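PDB 1QSD: tubulin-specific chaperone A, which binds beta-tubulin and takes part in an early step of the tubulin folding pathway. Local coordinates for residues A[4-9]-A[78-83]; A[25-30]-A[53-58]; A[71-76]-A[94-99]. All coordinates share one frame; numbering follows the deposited sequence.

Overall arrangement
From the N terminus, helix 5-39 runs the length of the subunit, helix 45-81 returns beside it, and helix 90-104 folds back against the later part of 45-81. Interaction 1 closes the longest loop, bringing the start of the first helix to the end of the second. Interaction 2 is nested within that loop, joining the same two helices on the far side of the chain's centre; the centres of interactions 1 and 2 lie about 35 Å apart. Interaction 3 ties helix 45-81 to helix 90-104; it follows interaction 2 in series but crosses interaction 1. The crossing contacts touch, through the Lys9-Asp75 salt bridge and the packing of Leu80 on Ile96. All three touch the second subunit.

Interaction 1 (A[4-9]-A[78-83]); sequences TQLDIK and QFLKTY
Lys9 lays the methylene groups of its side chain against the ring of Phe79 while its ammonium group passes on to two acids, one of them in the other subunit. Lys9 CD sits off-centre over the ring in a CH-pi contact, 4.2 Å from the centroid of the Phe79 ring and 28° off the ring normal. The next methylene, Lys9 CE, comes 3.7 Å from Phe79 CD1. The chain is extended as far as CE and bends only at the last torsion (chi4 -60°), which turns NZ to its place in salt bridges with Asp75 and with Asp47 of the second subunit.

Two further side chains from 4-9 reach the same ring. Leu6 crosses Phe79 at about a right angle and sets CD1 3.6 Å from CE2 of Phe79. Gln5 brings its amide to a different ring atom, NE2 lying 3.6 Å from Phe79 CE1 with the amide and ring planes 64° apart. Phe79 CG stands anti to its backbone N; CE1, CE2 and CZ of the ring meet Gln5 and Leu6, while CG and CD1 lie against Lys9.

Leu6 divides its methyl groups between partners. Leu6 CD1 also lies 4.1 Å from Leu80 CD2, whereas Leu6 CD2 is 3.9 Å from the hydroxyl OH of Tyr83. That hydroxyl accepts a hydrogen bond from the backbone N of Glu87, which links the tyrosine to the loop before helix 90-104. Thr4 OG1, which also hydrogen-bonds to Glu87, accepts from Asp7 N at 3.2 Å, an ST motif at the start of helix 5-39. The contact thus joins the beginning of helix 5-39 to the end of helix 45-81, with Val89 of the connecting loop against Leu6, Leu80 and Tyr83, and Ala92 and Ile96 of helix 90-104 against Leu80.

Interaction 2 (A[25-30]-A[53-58]); sequences QELKDQ and EVLDDT
The flat group here is the carboxamide of Gln30, which meets the hydroxyl of Thr58 tip to tip. Gln30 NE2 donates to Thr58 OG1 over 2.9 Å, in a bond that is bent (135° at the hydrogen) and tilted 20° out of the amide plane. The same Thr58 OG1 is also 3.0 Å from Gln30 OE1. That amide oxygen of Gln30 lies 3.3 Å from CG1 of Val54, whose side chain crosses that of Gln30 at about a right angle. The Thr58 methyl group CG2 approaches the nitrogen end, 3.6 Å from Gln30 NE2. Beyond CG the Gln30 chain is extended, which carries the amide across to Thr58.

The apolar part of the contact is built round Leu27 and Leu55. Their CD1 atoms meet at 3.7 Å as the two side chains cross at about a right angle. Leu55 CD1 also presses on CB of Gln30 at 3.5 Å, while Leu27 CD1 lies 3.7 Å from Thr58 CG2. The Thr58 methyl thus touches both the amide nitrogen of Gln30 and Leu27.

The helix segments run nearly antiparallel, at 159° and with axes 10.0 Å apart, as neighbours in a helical bundle do. The second subunit lies over the polar side: its Tyr23 packs on Thr58 and hydrogen-bonds to Glu26, and its Phe72 packs on Val54. One bent bond gives only modest direction, with Leu27, Leu55 and the Thr58 methyl supplying the apolar packing; the hydroxyl holds the tip of Gln30 beside helix 45-81 but, lying near both ends of the amide, cannot by itself settle which way round it sits.

Interaction 3 (A[71-76]-A[94-99]); sequences EFKEDL and SAITSA
Apolar packing of Leu76 on Ile96 leads the contact between helices 45-81 and 90-104. The two side chains meet obliquely: Leu76 CD2 lies 4.0 Å from Ile96 CG1, and Leu76 CG is 4.1 Å from the terminal methyl CD1 of Ile96. Ile96 CG1 is anti to its carbonyl carbon (chi1 -67°), while the branch CG2 is anti to the backbone N and turns to Lys73 instead. Leu76 CD2 also reaches the small side chain one residue earlier, 4.4 Å from Ala95 CB.

A second group of contacts involves the aliphatic part of Lys73, which crosses Ile96 at about a right angle. Lys73 CG is 4.2 Å from Ile96 CG2, and Lys73 CD lies 4.2 Å from Ala99 CB. The chain bends at chi3 and again at chi4, and the ammonium group has a long, weak ion pair with Glu77 on its own helix.

The segments run in roughly opposite directions, 147° apart with axes 10.1 Å from each other, and Lys73 and Ile96 have the nearest CA atoms at 6.0 Å. The contact packs the short helix 90-104 against helix 45-81 in a four-helix-bundle protein, the four helices probably being the long pair of each subunit. Ala95 also meets Lys14 of helix 5-39, and Leu76 touches Lys9 and Leu13 there, so all three helices come together at this level. An alanine at Ile96 would probably leave a gap beside Leu76 and deprive the methylene chain of Lys73 of its CG2 neighbour.

Charged and aromatic contacts lie on another side of helix 45-81, against the second subunit. There Asp75 forms a salt bridge with Lys50 of the second subunit, and Phe72 makes a cation-pi interaction with that same Lys50.

Interaction 1 (A[4-9]-A[78-83])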
loop_
_atom_site.group_PDB
_atom_site.type_symbol
_atom_site.label_atom_id
_atom_site.label_comp_id
_atom_site.label_asym_id
_atom_site.label_seq_id
_atom_site.Cartn_x
_atom_site.Cartn_y
_atom_site.Cartn_z
ATOM N N THR A 4 -16.354 -12.658 -19.521
ATOM C CA THR A 4 -15.536 -13.423 -20.523
ATOM C C THR A 4 -14.112 -13.401 -20.024
ATOM O O THR A 4 -13.746 -12.494 -19.256
ATOM C CB THR A 4 -15.519 -12.764 -21.923
ATOM O OG1 THR A 4 -14.922 -11.465 -21.823
ATOM C CG2 THR A 4 -16.934 -12.619 -22.476
ATOM N N GLN A 5 -13.319 -14.383 -20.461
ATOM C CA GLN A 5 -11.925 -14.486 -20.073
ATOM C C GLN A 5 -11.129 -13.234 -20.488
ATOM O O GLN A 5 -10.277 -12.763 -19.739
ATOM C CB GLN A 5 -11.310 -15.756 -20.651
ATOM C CG GLN A 5 -9.982 -16.097 -20.011
ATOM C CD GLN A 5 -9.423 -17.435 -20.434
ATOM O OE1 GLN A 5 -8.536 -17.985 -19.775
ATOM N NE2 GLN A 5 -9.915 -17.959 -21.549
ATOM N N LEU A 6 -11.445 -12.676 -21.655
ATOM C CA LEU A 6 -10.803 -11.461 -22.121
ATOM C C LEU A 6 -11.008 -10.342 -21.085
ATOM O O LEU A 6 -10.035 -9.742 -20.598
ATOM C CB LEU A 6 -11.379 -11.022 -23.477
ATOM C CG LEU A 6 -10.791 -9.697 -24.014
ATOM C CD1 LEU A 6 -9.263 -9.821 -24.154
ATOM C CD2 LEU A 6 -11.442 -9.316 -25.356
ATOM N N ASP A 7 -12.273 -10.079 -20.744
ATOM C CA ASP A 7 -12.610 -9.032 -19.779
ATOM C C ASP A 7 -11.905 -9.228 -18.431
ATOM O O ASP A 7 -11.499 -8.249 -17.786
ATOM C CB ASP A 7 -14.126 -8.957 -19.551
ATOM C CG ASP A 7 -14.908 -8.687 -20.831
ATOM O OD1 ASP A 7 -16.118 -9.039 -20.877
ATOM O OD2 ASP A 7 -14.328 -8.120 -21.789
ATOM N N ILE A 8 -11.782 -10.480 -17.996
ATOM C CA ILE A 8 -11.139 -10.755 -16.723
ATOM C C ILE A 8 -9.666 -10.370 -16.792
ATOM O O ILE A 8 -9.167 -9.698 -15.885
ATOM C CB ILE A 8 -11.332 -12.250 -16.260
ATOM C CG1 ILE A 8 -12.796 -12.492 -15.846
ATOM C CG2 ILE A 8 -10.450 -12.553 -15.041
ATOM C CD1 ILE A 8 -13.181 -13.973 -15.786
ATOM N N LYS A 9 -8.978 -10.782 -17.860
ATOM C CA LYS A 9 -7.559 -10.454 -18.035
ATOM C C LYS A 9 -7.353 -8.935 -18.157
ATOM O O LYS A 9 -6.497 -8.386 -17.486
ATOM C CB LYS A 9 -6.966 -11.196 -19.235
ATOM C CG LYS A 9 -6.927 -12.708 -19.026
ATOM C CD LYS A 9 -6.234 -13.429 -20.138
ATOM C CE LYS A 9 -6.323 -14.938 -19.918
ATOM N NZ LYS A 9 -5.704 -15.395 -18.634
ATOM N N GLN A 78 -0.149 -12.577 -24.605
ATOM C CA GLN A 78 -0.183 -13.941 -25.129
ATOM C C GLN A 78 -1.611 -14.400 -25.488
ATOM O O GLN A 78 -1.840 -15.030 -26.524
ATOM C CB GLN A 78 0.460 -14.908 -24.130
ATOM C CG GLN A 78 0.839 -16.263 -24.735
ATOM C CD GLN A 78 2.041 -16.235 -25.740
ATOM O OE1 GLN A 78 2.607 -17.294 -26.063
ATOM N NE2 GLN A 78 2.435 -15.046 -26.207
ATOM N N PHE A 79 -2.578 -14.040 -24.651
ATOM C CA PHE A 79 -3.969 -14.406 -24.889
ATOM C C PHE A 79 -4.439 -13.804 -26.226
ATOM O O PHE A 79 -5.047 -14.487 -27.034
ATOM C CB PHE A 79 -4.820 -13.900 -23.718
ATOM C CG PHE A 79 -6.303 -14.136 -23.878
ATOM C CD1 PHE A 79 -6.871 -15.362 -23.537
ATOM C CD2 PHE A 79 -7.138 -13.120 -24.344
ATOM C CE1 PHE A 79 -8.259 -15.569 -23.655
ATOM C CE2 PHE A 79 -8.537 -13.326 -24.467
ATOM C CZ PHE A 79 -9.086 -14.543 -24.120
ATOM N N LEU A 80 -4.081 -12.549 -26.478
ATOM C CA LEU A 80 -4.476 -11.863 -27.689
ATOM C C LEU A 80 -3.899 -12.438 -28.978
ATOM O O LEU A 80 -4.543 -12.359 -30.015
ATOM C CB LEU A 80 -4.155 -10.372 -27.585
ATOM C CG LEU A 80 -5.025 -9.539 -26.645
ATOM C CD1 LEU A 80 -4.429 -8.129 -26.505
ATOM C CD2 LEU A 80 -6.467 -9.485 -27.183
ATOM N N LYS A 81 -2.706 -13.020 -28.937
ATOM C CA LYS A 81 -2.101 -13.594 -30.143
ATOM C C LYS A 81 -2.919 -14.678 -30.817
ATOM O O LYS A 81 -2.724 -14.949 -31.997
ATOM C CB LYS A 81 -0.727 -14.189 -29.862
ATOM C CG LYS A 81 0.341 -13.179 -29.635
ATOM C CD LYS A 81 1.651 -13.878 -29.352
ATOM C CE LYS A 81 2.636 -12.939 -28.686
ATOM N NZ LYS A 81 3.861 -13.663 -28.266
ATOM N N THR A 82 -3.790 -15.333 -30.057
ATOM C CA THR A 82 -4.604 -16.415 -30.592
ATOM C C THR A 82 -6.093 -16.185 -30.395
ATOM O O THR A 82 -6.880 -17.125 -30.520
ATOM C CB THR A 82 -4.243 -17.770 -29.941
ATOM O OG1 THR A 82 -4.321 -17.648 -28.511
ATOM C CG2 THR A 82 -2.831 -18.221 -30.344
ATOM N N TYR A 83 -6.478 -14.941 -30.122
ATOM C CA TYR A 83 -7.874 -14.619 -29.905
ATOM C C TYR A 83 -8.692 -14.639 -31.198
ATOM O O TYR A 83 -8.307 -14.036 -32.201
ATOM C CB TYR A 83 -8.005 -13.252 -29.239
ATOM C CG TYR A 83 -9.418 -12.891 -28.847
ATOM C CD1 TYR A 83 -10.081 -13.597 -27.850
ATOM C CD2 TYR A 83 -10.076 -11.838 -29.461
ATOM C CE1 TYR A 83 -11.373 -13.254 -27.468
ATOM C CE2 TYR A 83 -11.354 -11.484 -29.089
ATOM C CZ TYR A 83 -11.999 -12.197 -28.090
ATOM O OH TYR A 83 -13.265 -11.841 -27.712
#

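Interaction 2 (A[25-30]-A[53-58])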
loop_
_atom_site.group_PDB
_atom_site.type_symbol
_atom_site.label_atom_id
_atom_site.label_comp_id
_atom_site.label_asym_id
_atom_site.label_seq_id
_atom_site.Cartn_x
_atom_site.Cartn_y
_atom_site.Cartn_z
ATOM N N GLN A 25 1.393 7.533 -4.938
ATOM C CA GLN A 25 0.949 8.767 -4.262
ATOM C C GLN A 25 1.449 8.740 -2.813
ATOM O O GLN A 25 1.931 9.745 -2.289
ATOM C CB GLN A 25 -0.581 8.859 -4.207
ATOM C CG GLN A 25 -1.318 8.751 -5.538
ATOM C CD GLN A 25 -2.835 8.564 -5.367
ATOM O OE1 GLN A 25 -3.625 9.060 -6.178
ATOM N NE2 GLN A 25 -3.241 7.835 -4.324
ATOM N N GLU A 26 1.273 7.586 -2.165
ATOM C CA GLU A 26 1.698 7.367 -0.785
ATOM C C GLU A 26 3.192 7.632 -0.676
ATOM O O GLU A 26 3.628 8.398 0.179
ATOM C CB GLU A 26 1.402 5.921 -0.372
ATOM C CG GLU A 26 0.496 5.774 0.851
ATOM C CD GLU A 26 1.256 5.692 2.176
ATOM O OE1 GLU A 26 1.232 6.681 2.948
ATOM O OE2 GLU A 26 1.863 4.628 2.451
ATOM N N LEU A 27 3.962 7.014 -1.568
ATOM C CA LEU A 27 5.410 7.155 -1.605
ATOM C C LEU A 27 5.853 8.611 -1.733
ATOM O O LEU A 27 6.740 9.065 -1.007
ATOM C CB LEU A 27 5.982 6.344 -2.767
ATOM C CG LEU A 27 7.504 6.189 -2.794
ATOM C CD1 LEU A 27 7.971 5.395 -1.569
ATOM C CD2 LEU A 27 7.927 5.478 -4.063
ATOM N N LYS A 28 5.224 9.343 -2.646
ATOM C CA LYS A 28 5.561 10.744 -2.878
ATOM C C LYS A 28 5.295 11.613 -1.656
ATOM O O LYS A 28 6.075 12.510 -1.333
ATOM C CB LYS A 28 4.791 11.281 -4.080
ATOM C CG LYS A 28 5.195 12.679 -4.465
ATOM C CD LYS A 28 4.802 13.052 -5.891
ATOM C CE LYS A 28 5.401 14.421 -6.247
ATOM N NZ LYS A 28 5.143 14.860 -7.648
ATOM N N ASP A 29 4.188 11.334 -0.980
ATOM C CA ASP A 29 3.791 12.058 0.218
ATOM C C ASP A 29 4.746 11.781 1.407
ATOM O O ASP A 29 4.989 12.660 2.233
ATOM C CB ASP A 29 2.354 11.677 0.578
ATOM C CG ASP A 29 1.782 12.524 1.690
ATOM O OD1 ASP A 29 1.488 11.961 2.769
ATOM O OD2 ASP A 29 1.625 13.753 1.490
ATOM N N GLN A 30 5.282 10.562 1.483
ATOM C CA GLN A 30 6.208 10.176 2.544
ATOM C C GLN A 30 7.593 10.812 2.369
ATOM O O GLN A 30 8.237 11.188 3.353
ATOM C CB GLN A 30 6.327 8.653 2.644
ATOM C CG GLN A 30 5.133 7.977 3.311
ATOM C CD GLN A 30 5.300 6.471 3.435
ATOM O OE1 GLN A 30 6.287 5.986 3.986
ATOM N NE2 GLN A 30 4.341 5.728 2.918
ATOM N N GLU A 53 12.877 4.673 7.886
ATOM C CA GLU A 53 12.614 3.248 7.919
ATOM C C GLU A 53 11.246 2.959 7.293
ATOM O O GLU A 53 11.112 2.025 6.500
ATOM C CB GLU A 53 12.652 2.769 9.369
ATOM C CG GLU A 53 11.340 2.146 9.888
ATOM C CD GLU A 53 11.126 2.324 11.389
ATOM O OE1 GLU A 53 11.495 1.426 12.181
ATOM O OE2 GLU A 53 10.563 3.363 11.777
ATOM N N VAL A 54 10.235 3.764 7.631
ATOM C CA VAL A 54 8.893 3.561 7.086
ATOM C C VAL A 54 8.920 3.789 5.583
ATOM O O VAL A 54 8.361 2.993 4.815
ATOM C CB VAL A 54 7.827 4.478 7.749
ATOM C CG1 VAL A 54 6.522 4.455 6.952
ATOM C CG2 VAL A 54 7.547 4.010 9.173
ATOM N N LEU A 55 9.604 4.846 5.150
ATOM C CA LEU A 55 9.686 5.122 3.726
ATOM C C LEU A 55 10.267 3.910 2.992
ATOM O O LEU A 55 9.689 3.450 2.011
ATOM C CB LEU A 55 10.529 6.381 3.447
ATOM C CG LEU A 55 10.645 6.778 1.963
ATOM C CD1 LEU A 55 9.286 7.145 1.419
ATOM C CD2 LEU A 55 11.606 7.928 1.770
ATOM N N ASP A 56 11.365 3.363 3.521
ATOM C CA ASP A 56 12.048 2.208 2.923
ATOM C C ASP A 56 11.110 1.030 2.742
ATOM O O ASP A 56 11.231 0.288 1.774
ATOM C CB ASP A 56 13.255 1.760 3.772
ATOM C CG ASP A 56 14.395 2.782 3.808
ATOM O OD1 ASP A 56 15.352 2.562 4.571
ATOM O OD2 ASP A 56 14.350 3.803 3.088
ATOM N N ASP A 57 10.208 0.833 3.695
ATOM C CA ASP A 57 9.256 -0.257 3.616
ATOM C C ASP A 57 8.316 -0.027 2.446
ATOM O O ASP A 57 8.156 -0.897 1.587
ATOM C CB ASP A 57 8.481 -0.390 4.927
ATOM C CG ASP A 57 9.266 -1.129 5.982
ATOM O OD1 ASP A 57 8.651 -1.892 6.761
ATOM O OD2 ASP A 57 10.506 -0.963 6.022
ATOM N N THR A 58 7.720 1.160 2.403
ATOM C CA THR A 58 6.819 1.537 1.326
ATOM C C THR A 58 7.495 1.238 -0.015
ATOM O O THR A 58 6.931 0.559 -0.858
ATOM C CB THR A 58 6.486 3.031 1.419
ATOM O OG1 THR A 58 5.936 3.309 2.712
ATOM C CG2 THR A 58 5.482 3.429 0.353
#

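Interaction 3 (A[71-76]-A[94-99])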
loop_
_atom_site.group_PDB
_atom_site.type_symbol
_atom_site.label_atom_id
_atom_site.label_comp_id
_atom_site.label_asym_id
_atom_site.label_seq_id
_atom_site.Cartn_x
_atom_site.Cartn_y
_atom_site.Cartn_z
ATOM N N GLU A 71 3.962 -9.577 -15.639
ATOM C CA GLU A 71 3.335 -10.902 -15.794
ATOM C C GLU A 71 1.910 -10.772 -16.321
ATOM O O GLU A 71 1.515 -11.475 -17.243
ATOM C CB GLU A 71 3.242 -11.642 -14.448
ATOM C CG GLU A 71 4.555 -11.963 -13.790
ATOM C CD GLU A 71 4.389 -12.532 -12.389
ATOM O OE1 GLU A 71 5.414 -12.627 -11.689
ATOM O OE2 GLU A 71 3.249 -12.866 -11.987
ATOM N N PHE A 72 1.131 -9.888 -15.713
ATOM C CA PHE A 72 -0.237 -9.705 -16.145
ATOM C C PHE A 72 -0.274 -9.174 -17.569
ATOM O O PHE A 72 -1.159 -9.547 -18.365
ATOM C CB PHE A 72 -0.985 -8.784 -15.193
ATOM C CG PHE A 72 -1.340 -9.430 -13.878
ATOM C CD1 PHE A 72 -0.508 -10.391 -13.303
ATOM C CD2 PHE A 72 -2.490 -9.043 -13.190
ATOM C CE1 PHE A 72 -0.811 -10.955 -12.062
ATOM C CE2 PHE A 72 -2.806 -9.592 -11.957
ATOM C CZ PHE A 72 -1.960 -10.553 -11.386
ATOM N N LYS A 73 0.706 -8.337 -17.905
ATOM C CA LYS A 73 0.809 -7.768 -19.252
ATOM C C LYS A 73 1.100 -8.874 -20.257
ATOM O O LYS A 73 0.433 -8.989 -21.283
ATOM C CB LYS A 73 1.938 -6.726 -19.335
ATOM C CG LYS A 73 1.945 -5.971 -20.653
ATOM C CD LYS A 73 3.151 -5.082 -20.772
ATOM C CE LYS A 73 4.230 -5.765 -21.570
ATOM N NZ LYS A 73 4.834 -6.854 -20.793
ATOM N N GLU A 74 2.064 -9.717 -19.921
ATOM C CA GLU A 74 2.458 -10.794 -20.798
ATOM C C GLU A 74 1.370 -11.838 -20.993
ATOM O O GLU A 74 1.257 -12.448 -22.061
ATOM C CB GLU A 74 3.743 -11.434 -20.293
ATOM C CG GLU A 74 4.903 -10.455 -20.302
ATOM C CD GLU A 74 6.254 -11.094 -20.041
ATOM O OE1 GLU A 74 7.255 -10.571 -20.574
ATOM O OE2 GLU A 74 6.318 -12.112 -19.308
ATOM N N ASP A 75 0.574 -12.038 -19.953
ATOM C CA ASP A 75 -0.519 -12.982 -20.009
ATOM C C ASP A 75 -1.566 -12.459 -20.985
ATOM O O ASP A 75 -2.053 -13.210 -21.828
ATOM C CB ASP A 75 -1.139 -13.154 -18.624
ATOM C CG ASP A 75 -2.203 -14.246 -18.592
ATOM O OD1 ASP A 75 -3.306 -13.978 -18.070
ATOM O OD2 ASP A 75 -1.940 -15.364 -19.104
ATOM N N LEU A 76 -1.868 -11.169 -20.892
ATOM C CA LEU A 76 -2.847 -10.555 -21.775
ATOM C C LEU A 76 -2.342 -10.538 -23.225
ATOM O O LEU A 76 -3.094 -10.843 -24.151
ATOM C CB LEU A 76 -3.215 -9.151 -21.264
ATOM C CG LEU A 76 -4.289 -8.315 -21.979
ATOM C CD1 LEU A 76 -5.522 -9.154 -22.274
ATOM C CD2 LEU A 76 -4.647 -7.078 -21.148
ATOM N N SER A 94 -5.138 -1.020 -25.242
ATOM C CA SER A 94 -4.964 0.209 -24.500
ATOM C C SER A 94 -4.406 -0.109 -23.116
ATOM O O SER A 94 -3.521 0.598 -22.619
ATOM C CB SER A 94 -6.311 0.921 -24.376
ATOM O OG SER A 94 -6.154 2.262 -23.969
ATOM N N ALA A 95 -4.901 -1.176 -22.496
ATOM C CA ALA A 95 -4.428 -1.562 -21.180
ATOM C C ALA A 95 -2.959 -1.937 -21.276
ATOM O O ALA A 95 -2.167 -1.541 -20.420
ATOM C CB ALA A 95 -5.235 -2.743 -20.659
ATOM N N ILE A 96 -2.605 -2.692 -22.325
ATOM C CA ILE A 96 -1.211 -3.164 -22.565
ATOM C C ILE A 96 -0.207 -2.023 -22.747
ATOM O O ILE A 96 0.909 -2.072 -22.231
ATOM C CB ILE A 96 -1.126 -4.097 -23.804
ATOM C CG1 ILE A 96 -1.870 -5.402 -23.512
ATOM C CG2 ILE A 96 0.354 -4.380 -24.165
ATOM C CD1 ILE A 96 -1.957 -6.363 -24.677
ATOM N N THR A 97 -0.632 -1.005 -23.485
ATOM C CA THR A 97 0.156 0.187 -23.750
ATOM C C THR A 97 0.428 0.971 -22.475
ATOM O O THR A 97 1.577 1.325 -22.215
ATOM C CB THR A 97 -0.542 1.061 -24.800
ATOM O OG1 THR A 97 -0.504 0.374 -26.054
ATOM C CG2 THR A 97 0.144 2.431 -24.941
ATOM N N SER A 98 -0.594 1.196 -21.653
ATOM C CA SER A 98 -0.394 1.914 -20.404
ATOM C C SER A 98 0.553 1.172 -19.469
ATOM O O SER A 98 1.409 1.781 -18.815
ATOM C CB SER A 98 -1.722 2.140 -19.702
ATOM O OG SER A 98 -2.502 3.069 -20.427
ATOM N N ALA A 99 0.404 -0.145 -19.410
ATOM C CA ALA A 99 1.261 -0.955 -18.559
ATOM C C ALA A 99 2.716 -0.884 -19.030
ATOM O O ALA A 99 3.639 -0.826 -18.208
ATOM C CB ALA A 99 0.780 -2.413 -18.557
#